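Local coordinates for putative cell invasion protein with MAC/Perforin domain (Bacteroides thetaiotaomicron VPI-5482, PDB 3KK7) that is of uncertain function but carries a membrane-attack complex/perforin domain, the fold of pore-forming immune effectors and bacterial toxins, and may take part in cell invasion, at residues Gly57-Val62 against Gln206-Phe211; Phe211-Tyr216 against Gly341-Ile346. All coordinates share one frame; numbering follows the deposited sequence.

Contact 1: Gly57-Val62 against Gln206-Phe211; sequences GCSYAV and QSYGEF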
loop_
_atom_site.group_PDB
_atom_site.type_symbol
_atom_site.label_atom_id
_atom_site.label_comp_id
_atom_site.label_asym_id
_atom_site.label_seq_id
_atom_site.Cartn_x
_atom_site.Cartn_y
_atom_site.Cartn_z
ATOM N N GLY A 57 -13.337 -3.262 2.977
ATOM C CA GLY A 57 -12.397 -4.250 2.448
ATOM C C GLY A 57 -11.894 -3.975 1.040
ATOM O O GLY A 57 -11.239 -4.852 0.433
ATOM N N CYS A 58 -12.223 -2.792 0.512
ATOM C CA CYS A 58 -11.689 -2.350 -0.771
ATOM C C CYS A 58 -10.420 -1.568 -0.604
ATOM O O CYS A 58 -10.171 -0.970 0.438
ATOM C CB CYS A 58 -12.667 -1.468 -1.550
ATOM S SG CYS A 58 -14.053 -2.413 -2.137
ATOM N N SER A 59 -9.632 -1.567 -1.665
ATOM C CA SER A 59 -8.446 -0.749 -1.698
ATOM C C SER A 59 -8.866 0.725 -1.770
ATOM O O SER A 59 -9.976 1.074 -2.220
ATOM C CB SER A 59 -7.604 -1.122 -2.901
ATOM O OG SER A 59 -8.356 -0.872 -4.078
ATOM N N TYR A 60 -7.954 1.574 -1.323
ATOM C CA TYR A 60 -8.159 2.985 -1.263
ATOM C C TYR A 60 -6.938 3.690 -1.872
ATOM O O TYR A 60 -5.790 3.349 -1.542
ATOM C CB TYR A 60 -8.381 3.405 0.190
ATOM C CG TYR A 60 -8.640 4.874 0.317
ATOM C CD1 TYR A 60 -7.592 5.784 0.463
ATOM C CD2 TYR A 60 -9.929 5.368 0.251
ATOM C CE1 TYR A 60 -7.834 7.159 0.550
ATOM C CE2 TYR A 60 -10.179 6.727 0.349
ATOM C CZ TYR A 60 -9.133 7.616 0.489
ATOM O OH TYR A 60 -9.425 8.946 0.566
ATOM N N ALA A 61 -7.189 4.676 -2.741
ATOM C CA ALA A 61 -6.118 5.361 -3.498
ATOM C C ALA A 61 -5.745 6.719 -2.930
ATOM O O ALA A 61 -6.567 7.636 -2.884
ATOM C CB ALA A 61 -6.541 5.530 -4.948
ATOM N N VAL A 62 -4.500 6.852 -2.507
ATOM C CA VAL A 62 -4.029 8.114 -1.939
ATOM C C VAL A 62 -3.372 8.930 -3.057
ATOM O O VAL A 62 -3.922 9.932 -3.491
ATOM C CB VAL A 62 -3.033 7.900 -0.746
ATOM C CG1 VAL A 62 -2.447 9.241 -0.260
ATOM C CG2 VAL A 62 -3.702 7.155 0.422
ATOM N N GLN A 206 -0.395 0.624 -8.256
ATOM C CA GLN A 206 -0.895 1.586 -9.247
ATOM C C GLN A 206 -2.371 1.358 -9.531
ATOM O O GLN A 206 -3.145 2.288 -9.668
ATOM C CB GLN A 206 -0.171 1.433 -10.560
ATOM C CG GLN A 206 1.245 1.823 -10.534
ATOM C CD GLN A 206 1.994 1.414 -11.818
ATOM O OE1 GLN A 206 3.161 1.801 -11.987
ATOM N NE2 GLN A 206 1.344 0.631 -12.717
ATOM N N SER A 207 -2.748 0.100 -9.621
ATOM C CA SER A 207 -4.097 -0.254 -9.933
ATOM C C SER A 207 -5.042 -0.173 -8.707
ATOM O O SER A 207 -6.123 0.425 -8.808
ATOM C CB SER A 207 -4.096 -1.646 -10.544
ATOM O OG SER A 207 -5.424 -2.070 -10.610
ATOM N N TYR A 208 -4.640 -0.769 -7.572
ATOM C CA TYR A 208 -5.473 -0.810 -6.368
ATOM C C TYR A 208 -5.390 0.436 -5.469
ATOM O O TYR A 208 -6.381 0.800 -4.840
ATOM C CB TYR A 208 -5.121 -2.037 -5.512
ATOM C CG TYR A 208 -5.737 -3.296 -6.032
ATOM C CD1 TYR A 208 -5.153 -3.985 -7.073
ATOM C CD2 TYR A 208 -6.945 -3.768 -5.530
ATOM C CE1 TYR A 208 -5.728 -5.142 -7.586
ATOM C CE2 TYR A 208 -7.527 -4.927 -6.040
ATOM C CZ TYR A 208 -6.909 -5.594 -7.064
ATOM O OH TYR A 208 -7.446 -6.716 -7.581
ATOM N N GLY A 209 -4.229 1.096 -5.426
ATOM C CA GLY A 209 -3.941 2.050 -4.361
ATOM C C GLY A 209 -3.101 1.391 -3.265
ATOM O O GLY A 209 -2.599 0.274 -3.439
ATOM N N GLU A 210 -2.980 2.062 -2.122
ATOM C CA GLU A 210 -2.029 1.665 -1.101
ATOM C C GLU A 210 -2.632 1.067 0.157
ATOM O O GLU A 210 -1.922 0.441 0.935
ATOM C CB GLU A 210 -1.153 2.867 -0.724
ATOM C CG GLU A 210 -0.540 3.649 -1.941
ATOM C CD GLU A 210 -1.396 4.839 -2.335
ATOM O OE1 GLU A 210 -2.618 4.708 -2.218
ATOM O OE2 GLU A 210 -0.881 5.911 -2.715
ATOM N N PHE A 211 -3.933 1.226 0.358
ATOM C CA PHE A 211 -4.539 0.851 1.628
ATOM C C PHE A 211 -5.857 0.120 1.483
ATOM O O PHE A 211 -6.499 0.155 0.422
ATOM C CB PHE A 211 -4.742 2.092 2.473
ATOM C CG PHE A 211 -3.458 2.766 2.855
ATOM C CD1 PHE A 211 -2.699 2.278 3.897
ATOM C CD2 PHE A 211 -3.019 3.895 2.176
ATOM C CE1 PHE A 211 -1.508 2.883 4.243
ATOM C CE2 PHE A 211 -1.831 4.510 2.526
ATOM C CZ PHE A 211 -1.077 4.001 3.555
#
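Phe211, Ser59 and Val62 lose more surface here than any other residue, and each works through both backbone and side chain. Where helix 201-208 gives way to a strand, Phe211 O accepts the N-H of Tyr60 at 2.7 Å, with the donor above the carbonyl plane, and the Ser59 CA-H points at the same oxygen. In return Tyr60 O takes Glu210 N at 3.1 Å and, weakly, Phe211 N at 3.4 Å. Two residues thus face one, a classic beta bulge at the start of strand 211-218. Gly209, with positive phi and no side chain, lets its CA pass 4.1 Å from Ala61 CA.

Ser59 holds its OG in the crowded position between N and carbonyl carbon (chi1 62°), from which it donates to Tyr208 O at 2.7 Å, in the carbonyl plane on a lone pair. OG also bonds Tyr77 N, while Ser59 CB sits at the edge of the Tyr208 ring, in its plane.

At the other end Val62 is gripped from two directions. Its CG2 meets the Phe211 ring edge at CD2, 3.8 Å away, and its N-H runs nearly straight (165°) to the syn lone pair of Glu210 OE1, 2.9 Å off. The bend at chi2 (95°) brings the carboxylate round to Val62, the two side chains crossing at about a right angle. Glu210 OE2 takes the next N-H, that of Glu63, so two successive amides satisfy a buried carboxylate, which would favour its ionised form.

Contact 2: Phe211-Tyr216 against Gly341-Ile346; sequences FVLTGY and GGLYPI
Leu213 and Leu343 lie side by side and point the same way, their CD2 methyls touching at 3.8 Å. Leu343 CB also packs 4.0 Å from Phe211 CB, and strand 334-338 contributes Leu338, which touches both leucines. The carbonyl of Tyr344 lies at the edge of the Phe211 ring. On the other side of the sheet are Val212 and Tyr344; the side chains of Val212 and Ile346 cross at about a right angle, CG2 of the one against CG1 of the other.

Strands 211-213 and 343-345 pair antiparallel here, in the sheet of the MACPF domain where strand 211-218 also pairs with the long strand 157-173. Their hydrogen-bonded pair, Val212 with Tyr344, closes with two nearly straight bonds: Val212 N to Tyr344 O at 2.8 Å, and Tyr344 N to Val212 O at 3.0 Å.

Beyond Leu213 the edge turns polar. Gly342 O receives two N-H groups, Thr214 N at 2.9 Å from above the carbonyl plane and Gly215 N at 3.1 Å in that plane on a lone pair. The Thr214 side chain crosses that of Tyr344 at about a right angle, its CG2 3.7 Å from Tyr344 CD1. With OG1 between the backbone N and the carbonyl carbon (chi1 63°), Thr214 OG1 reaches a water 2.7 Å away, and that water donates to Gly341 O.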
loop_
_atom_site.group_PDB
_atom_site.type_symbol
_atom_site.label_atom_id
_atom_site.label_comp_id
_atom_site.label_asym_id
_atom_site.label_seq_id
_atom_site.Cartn_x
_atom_site.Cartn_y
_atom_site.Cartn_z
ATOM N N PHE A 211 -3.933 1.226 0.358
ATOM C CA PHE A 211 -4.539 0.851 1.628
ATOM C C PHE A 211 -5.857 0.120 1.483
ATOM O O PHE A 211 -6.499 0.155 0.422
ATOM C CB PHE A 211 -4.742 2.092 2.473
ATOM C CG PHE A 211 -3.458 2.766 2.855
ATOM C CD1 PHE A 211 -2.699 2.278 3.897
ATOM C CD2 PHE A 211 -3.019 3.895 2.176
ATOM C CE1 PHE A 211 -1.508 2.883 4.243
ATOM C CE2 PHE A 211 -1.831 4.510 2.526
ATOM C CZ PHE A 211 -1.077 4.001 3.555
ATOM N N VAL A 212 -6.245 -0.566 2.563
ATOM C CA VAL A 212 -7.537 -1.268 2.601
ATOM C C VAL A 212 -8.477 -0.584 3.585
ATOM O O VAL A 212 -8.102 -0.283 4.720
ATOM C CB VAL A 212 -7.372 -2.742 2.950
ATOM C CG1 VAL A 212 -8.685 -3.452 2.817
ATOM C CG2 VAL A 212 -6.356 -3.365 2.050
ATOM N N LEU A 213 -9.701 -0.328 3.135
ATOM C CA LEU A 213 -10.721 0.307 3.986
ATOM C C LEU A 213 -11.238 -0.655 5.089
ATOM O O LEU A 213 -11.880 -1.636 4.781
ATOM C CB LEU A 213 -11.907 0.798 3.116
ATOM C CG LEU A 213 -11.598 2.026 2.246
ATOM C CD1 LEU A 213 -12.494 2.098 0.995
ATOM C CD2 LEU A 213 -11.682 3.352 3.045
ATOM N N THR A 214 -10.966 -0.331 6.351
ATOM C CA THR A 214 -11.452 -1.062 7.514
ATOM C C THR A 214 -12.408 -0.254 8.398
ATOM O O THR A 214 -13.164 -0.852 9.198
ATOM C CB THR A 214 -10.290 -1.503 8.437
ATOM O OG1 THR A 214 -9.614 -0.342 8.942
ATOM C CG2 THR A 214 -9.293 -2.400 7.715
ATOM N N GLY A 215 -12.365 1.083 8.292
ATOM C CA GLY A 215 -13.209 1.963 9.133
ATOM C C GLY A 215 -13.579 3.301 8.495
ATOM O O GLY A 215 -12.745 4.175 8.313
ATOM N N TYR A 216 -14.845 3.487 8.153
ATOM C CA TYR A 216 -15.262 4.740 7.545
ATOM C C TYR A 216 -16.613 5.191 8.020
ATOM O O TYR A 216 -17.283 4.467 8.751
ATOM C CB TYR A 216 -15.254 4.632 6.024
ATOM C CG TYR A 216 -16.185 3.616 5.365
ATOM C CD1 TYR A 216 -17.472 3.963 4.968
ATOM C CD2 TYR A 216 -15.724 2.325 5.058
ATOM C CE1 TYR A 216 -18.290 3.051 4.301
ATOM C CE2 TYR A 216 -16.530 1.397 4.415
ATOM C CZ TYR A 216 -17.814 1.755 4.028
ATOM O OH TYR A 216 -18.596 0.796 3.376
ATOM N N GLY A 341 -7.567 5.387 12.136
ATOM C CA GLY A 341 -7.126 4.024 11.914
ATOM C C GLY A 341 -8.029 3.200 11.003
ATOM O O GLY A 341 -8.007 1.980 11.083
ATOM N N GLY A 342 -8.810 3.868 10.141
ATOM C CA GLY A 342 -9.705 3.198 9.188
ATOM C C GLY A 342 -9.045 2.701 7.907
ATOM O O GLY A 342 -9.720 2.159 7.041
ATOM N N LEU A 343 -7.734 2.935 7.766
ATOM C CA LEU A 343 -6.948 2.472 6.612
ATOM C C LEU A 343 -5.812 1.573 7.091
ATOM O O LEU A 343 -5.005 1.975 7.905
ATOM C CB LEU A 343 -6.358 3.639 5.800
ATOM C CG LEU A 343 -7.286 4.584 5.044
ATOM C CD1 LEU A 343 -6.463 5.722 4.430
ATOM C CD2 LEU A 343 -8.070 3.839 3.986
ATOM N N TYR A 344 -5.750 0.366 6.550
ATOM C CA TYR A 344 -4.739 -0.617 6.902
ATOM C C TYR A 344 -3.843 -0.862 5.719
ATOM O O TYR A 344 -4.302 -0.873 4.591
ATOM C CB TYR A 344 -5.417 -1.934 7.314
ATOM C CG TYR A 344 -5.628 -2.029 8.805
ATOM C CD1 TYR A 344 -6.378 -1.067 9.473
ATOM C CD2 TYR A 344 -5.045 -3.058 9.556
ATOM C CE1 TYR A 344 -6.549 -1.126 10.831
ATOM C CE2 TYR A 344 -5.218 -3.124 10.940
ATOM C CZ TYR A 344 -5.965 -2.153 11.556
ATOM O OH TYR A 344 -6.167 -2.186 12.892
ATOM N N PRO A 345 -2.556 -1.066 5.959
ATOM C CA PRO A 345 -1.705 -1.360 4.850
ATOM C C PRO A 345 -2.101 -2.647 4.162
ATOM O O PRO A 345 -2.531 -3.580 4.818
ATOM C CB PRO A 345 -0.344 -1.577 5.517
ATOM C CG PRO A 345 -0.659 -2.078 6.857
ATOM C CD PRO A 345 -1.856 -1.264 7.238
ATOM N N ILE A 346 -1.912 -2.708 2.853
ATOM C CA ILE A 346 -2.142 -3.947 2.085
ATOM C C ILE A 346 -1.337 -5.086 2.682
ATOM O O ILE A 346 -1.770 -6.233 2.661
ATOM C CB ILE A 346 -1.788 -3.748 0.584
ATOM C CG1 ILE A 346 -2.778 -2.771 -0.042
ATOM C CG2 ILE A 346 -1.854 -5.029 -0.209
ATOM C CD1 ILE A 346 -2.382 -2.323 -1.414
HETATM O O HOH W 1 -10.417 0.341 11.466
#

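From the N terminus, strand 58-60 comes first among the paired strands, and the chain returns to it at 206-211, where contact 1 closes a loop holding strands 93-108 and 157-173. Strand 211-218 then opens contact 2, which closes at 341-346 after strands 220-230 and 288-298. The two loops follow in series, neither nesting nor crossing, and meet at Phe211. Helices 133-146, 236-249 and 278-285 lie within them, in regions that probably correspond to the helical clusters of other MACPF proteins. Strand 211-218 pairs with both 58-60 and 343-345; Cys58 O probably bonds Leu213 N, and Ile346 packs against the Gly209 and Glu210 carbonyls, tying both contacts together.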